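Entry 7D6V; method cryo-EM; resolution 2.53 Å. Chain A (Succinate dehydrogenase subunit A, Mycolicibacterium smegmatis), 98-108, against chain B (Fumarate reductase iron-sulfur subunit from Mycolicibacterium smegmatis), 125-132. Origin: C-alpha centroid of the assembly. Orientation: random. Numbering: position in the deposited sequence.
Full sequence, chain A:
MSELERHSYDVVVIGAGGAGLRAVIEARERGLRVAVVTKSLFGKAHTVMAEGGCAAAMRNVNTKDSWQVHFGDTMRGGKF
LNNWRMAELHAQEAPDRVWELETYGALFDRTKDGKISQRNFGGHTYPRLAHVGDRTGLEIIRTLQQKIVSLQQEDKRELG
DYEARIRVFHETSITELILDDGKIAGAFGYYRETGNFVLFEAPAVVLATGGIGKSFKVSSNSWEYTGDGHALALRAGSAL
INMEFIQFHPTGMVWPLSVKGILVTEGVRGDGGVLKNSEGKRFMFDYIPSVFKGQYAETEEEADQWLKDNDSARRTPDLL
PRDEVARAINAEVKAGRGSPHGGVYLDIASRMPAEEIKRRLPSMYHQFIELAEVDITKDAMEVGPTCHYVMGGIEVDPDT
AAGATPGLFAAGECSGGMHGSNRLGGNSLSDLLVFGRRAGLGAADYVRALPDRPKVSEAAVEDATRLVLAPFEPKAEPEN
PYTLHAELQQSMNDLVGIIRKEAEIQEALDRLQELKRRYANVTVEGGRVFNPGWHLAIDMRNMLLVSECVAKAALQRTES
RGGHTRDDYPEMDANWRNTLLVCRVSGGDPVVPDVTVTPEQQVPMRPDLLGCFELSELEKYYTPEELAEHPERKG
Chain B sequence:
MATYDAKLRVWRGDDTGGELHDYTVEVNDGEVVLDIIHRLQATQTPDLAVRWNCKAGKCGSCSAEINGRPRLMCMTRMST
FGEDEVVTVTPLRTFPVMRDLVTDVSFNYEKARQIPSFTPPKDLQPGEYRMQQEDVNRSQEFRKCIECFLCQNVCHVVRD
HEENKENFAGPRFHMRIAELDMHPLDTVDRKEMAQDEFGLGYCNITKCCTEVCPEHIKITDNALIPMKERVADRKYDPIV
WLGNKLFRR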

# COMPACT_ATOMS: atom_id res chain seq x y z
N VAL A 98 -14.63 -9.90 12.11
CA VAL A 98 -13.18 -9.89 12.24
C VAL A 98 -12.64 -11.31 12.28
O VAL A 98 -11.60 -11.61 11.68
CB VAL A 98 -12.76 -9.08 13.49
CG1 VAL A 98 -11.25 -9.02 13.59
CG2 VAL A 98 -13.35 -7.69 13.42
N TRP A 99 -13.32 -12.21 12.99
CA TRP A 99 -12.87 -13.59 13.06
C TRP A 99 -12.93 -14.26 11.69
O TRP A 99 -12.02 -15.01 11.33
CB TRP A 99 -13.70 -14.38 14.07
CG TRP A 99 -13.23 -14.19 15.46
CD1 TRP A 99 -11.96 -13.98 15.87
CD2 TRP A 99 -14.04 -14.20 16.64
NE1 TRP A 99 -11.92 -13.86 17.24
CE2 TRP A 99 -13.19 -13.99 17.73
CE3 TRP A 99 -15.41 -14.37 16.87
CZ2 TRP A 99 -13.65 -13.94 19.04
CZ3 TRP A 99 -15.87 -14.32 18.17
CH2 TRP A 99 -14.99 -14.10 19.24
N GLU A 100 -13.99 -14.01 10.93
CA GLU A 100 -14.08 -14.62 9.60
C GLU A 100 -13.16 -13.94 8.60
O GLU A 100 -12.91 -14.51 7.53
CB GLU A 100 -15.52 -14.61 9.10
CG GLU A 100 -16.06 -13.27 8.69
CD GLU A 100 -17.56 -13.28 8.50
OE1 GLU A 100 -18.20 -14.26 8.92
OE2 GLU A 100 -18.10 -12.31 7.93
N LEU A 101 -12.66 -12.74 8.90
CA LEU A 101 -11.65 -12.14 8.04
C LEU A 101 -10.39 -13.00 7.95
O LEU A 101 -9.79 -13.11 6.88
CB LEU A 101 -11.28 -10.74 8.55
CG LEU A 101 -11.94 -9.54 7.88
CD1 LEU A 101 -11.44 -8.26 8.52
CD2 LEU A 101 -11.68 -9.54 6.39
N GLU A 102 -9.97 -13.60 9.07
CA GLU A 102 -8.75 -14.38 9.05
C GLU A 102 -8.96 -15.81 8.57
O GLU A 102 -7.97 -16.52 8.34
CB GLU A 102 -8.08 -14.38 10.43
CG GLU A 102 -8.89 -14.99 11.54
CD GLU A 102 -8.13 -15.03 12.84
OE1 GLU A 102 -6.90 -14.79 12.81
OE2 GLU A 102 -8.74 -15.31 13.89
N THR A 103 -10.20 -16.26 8.42
CA THR A 103 -10.45 -17.47 7.65
C THR A 103 -10.27 -17.23 6.16
O THR A 103 -10.16 -18.19 5.40
CB THR A 103 -11.86 -18.00 7.91
OG1 THR A 103 -12.83 -17.08 7.39
CG2 THR A 103 -12.09 -18.17 9.39
N TYR A 104 -10.24 -15.97 5.74
CA TYR A 104 -9.96 -15.62 4.35
C TYR A 104 -8.47 -15.45 4.08
O TYR A 104 -8.09 -15.28 2.92
CB TYR A 104 -10.68 -14.32 3.97
CG TYR A 104 -12.17 -14.30 4.19
CD1 TYR A 104 -12.85 -13.10 4.31
CD2 TYR A 104 -12.91 -15.48 4.25
CE1 TYR A 104 -14.21 -13.07 4.50
CE2 TYR A 104 -14.27 -15.45 4.44
CZ TYR A 104 -14.92 -14.24 4.57
OH TYR A 104 -16.28 -14.21 4.76
N GLY A 105 -7.63 -15.48 5.12
CA GLY A 105 -6.20 -15.35 4.94
C GLY A 105 -5.59 -14.11 5.56
O GLY A 105 -4.40 -13.84 5.36
N ALA A 106 -6.37 -13.36 6.33
CA ALA A 106 -5.85 -12.17 6.98
C ALA A 106 -4.89 -12.54 8.11
O ALA A 106 -5.12 -13.51 8.84
CB ALA A 106 -6.99 -11.32 7.53
N LEU A 107 -3.82 -11.77 8.24
CA LEU A 107 -2.81 -11.98 9.27
C LEU A 107 -2.69 -10.71 10.11
O LEU A 107 -1.99 -9.77 9.71
CB LEU A 107 -1.47 -12.36 8.66
CG LEU A 107 -1.36 -13.73 8.00
CD1 LEU A 107 -0.05 -13.85 7.27
CD2 LEU A 107 -1.50 -14.83 9.03
N PHE A 108 -3.37 -10.67 11.25
CA PHE A 108 -3.23 -9.58 12.19
C PHE A 108 -2.01 -9.80 13.08
O PHE A 108 -1.35 -10.84 13.03
CB PHE A 108 -4.48 -9.44 13.05
CG PHE A 108 -5.71 -9.04 12.28
CD1 PHE A 108 -6.01 -7.71 12.08
CD2 PHE A 108 -6.56 -10.01 11.77
CE1 PHE A 108 -7.14 -7.35 11.38
CE2 PHE A 108 -7.69 -9.65 11.07
CZ PHE A 108 -7.98 -8.31 10.87
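Chain B (125-132) QPGEYRMQ

The contact is a packing contact without hydrogen bonds across it: an irregular segment of chain B lies along the C-terminal part of a chain A helix and the residues that follow, burying 424 Å² summed over both sides.

Chain B has no regular helix or strand here. Its backbone bends at Pro126(B) and Gly127(B), with phi/psi of -58/-37 and -85/1, and the turn is held by Glu128(B) N donating to Gln125(B) O at 3.0 Å. From Tyr129(B) onward the chain is extended, with phi/psi of -70/139, -136/120 and -139/137 through Met131(B). The two chains run in the same general sense, as the register indicates: Glu100(A) CA and Pro126(B) CA are 5.2 Å apart, and further along Leu107(A) CA and Met131(B) CA are 9.0 Å apart. The backbones are thus close at the turn and more widely separated at the far end, where side chains bridge the gap.

At the near end, Gly127(B) CA sits over one face of the Trp99(A) indole, 3.9 Å from the centroid of its five-membered ring and 12° off the ring normal, a CH-pi geometry. Pro126(B) points its CB toward chain A, and this atom lies 4.2 Å from Trp99(A) CB. Thr103(A) packs its methyl against the same proline, CG2 to Pro126(B) CA being 3.5 Å. The orientation of that methyl is consistent with the p rotamer of Thr103(A), whose OG1 turns back to donate to Glu100(A) O at 2.6 Å.

Tyr129(B) is central to the middle of the contact. Its CB points toward chain A, and the m rotamer carries the ring alongside Glu102(A) and Thr103(A): CE2 is 3.5 Å from Glu102(A) O, and OH is 3.5 Å from Thr103(A) CG2. The carboxylate of Glu102(A) also approaches chain B, with OE2 3.7 Å from Tyr129(B) CB and OE1 3.8 Å from Met131(B) CE, so its contacts there are van der Waals in character.

Beyond the helix, Gly105(A) adopts phi/psi of 116/7, a positive-phi conformation in which a CB would be jammed against the preceding carbonyl O. The chain then extends to Leu107(A), whose CB points sideways but whose end comes nearer: CD2 lies 3.7 Å from Met131(B) SD. Between the inward-pointing Tyr129(B) and Met131(B), Arg130(B) points its CB away, as alternation along an extended chain implies. Glu128(B), at the end of the turn, also points its CB away.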

# COMPACT_ATOMS: atom_id res chain seq x y z
N GLN B 125 -12.68 -23.56 13.25
CA GLN B 125 -13.74 -22.57 13.28
C GLN B 125 -13.16 -21.16 13.25
O GLN B 125 -12.00 -20.95 13.61
CB GLN B 125 -14.59 -22.76 14.54
CG GLN B 125 -15.09 -24.18 14.74
CD GLN B 125 -16.24 -24.56 13.83
OE1 GLN B 125 -16.38 -24.04 12.72
NE2 GLN B 125 -17.08 -25.48 14.29
N PRO B 126 -13.94 -20.18 12.79
CA PRO B 126 -13.38 -18.82 12.63
C PRO B 126 -12.80 -18.22 13.90
O PRO B 126 -11.78 -17.53 13.84
CB PRO B 126 -14.58 -18.01 12.12
CG PRO B 126 -15.77 -18.90 12.26
CD PRO B 126 -15.27 -20.29 12.18
N GLY B 127 -13.41 -18.47 15.06
CA GLY B 127 -12.87 -17.94 16.29
C GLY B 127 -11.79 -18.77 16.94
O GLY B 127 -11.28 -18.39 18.00
N GLU B 128 -11.41 -19.90 16.34
CA GLU B 128 -10.51 -20.85 16.96
C GLU B 128 -9.12 -20.86 16.33
O GLU B 128 -8.32 -21.76 16.63
CB GLU B 128 -11.11 -22.25 16.92
N TYR B 129 -8.81 -19.90 15.47
CA TYR B 129 -7.48 -19.81 14.89
C TYR B 129 -6.46 -19.39 15.95
O TYR B 129 -6.74 -18.52 16.77
CB TYR B 129 -7.46 -18.82 13.73
CG TYR B 129 -8.06 -19.33 12.44
CD1 TYR B 129 -9.27 -20.01 12.43
CD2 TYR B 129 -7.42 -19.12 11.22
CE1 TYR B 129 -9.82 -20.47 11.25
CE2 TYR B 129 -7.96 -19.58 10.04
CZ TYR B 129 -9.16 -20.25 10.06
OH TYR B 129 -9.70 -20.71 8.89
N ARG B 130 -5.29 -20.01 15.92
CA ARG B 130 -4.20 -19.67 16.83
C ARG B 130 -2.90 -19.59 16.05
O ARG B 130 -2.49 -20.59 15.44
CB ARG B 130 -4.08 -20.69 17.97
CG ARG B 130 -5.28 -20.78 18.87
CD ARG B 130 -5.44 -19.54 19.73
NE ARG B 130 -6.69 -19.58 20.47
CZ ARG B 130 -7.81 -18.97 20.10
NH1 ARG B 130 -7.83 -18.24 18.99
NH2 ARG B 130 -8.90 -19.07 20.84
N MET B 131 -2.26 -18.43 16.07
CA MET B 131 -0.98 -18.24 15.42
C MET B 131 -0.09 -17.39 16.31
O MET B 131 -0.54 -16.41 16.89
CB MET B 131 -1.13 -17.57 14.05
CG MET B 131 -2.00 -18.33 13.07
SD MET B 131 -2.20 -17.48 11.49
CE MET B 131 -3.60 -16.44 11.86
N GLN B 132 1.18 -17.78 16.41
CA GLN B 132 2.17 -16.99 17.12
C GLN B 132 2.77 -15.94 16.19
O GLN B 132 2.78 -16.10 14.97
CB GLN B 132 3.26 -17.88 17.71
CG GLN B 132 2.74 -18.93 18.68
CD GLN B 132 2.18 -18.33 19.96
OE1 GLN B 132 2.70 -17.34 20.46
NE2 GLN B 132 1.12 -18.92 20.48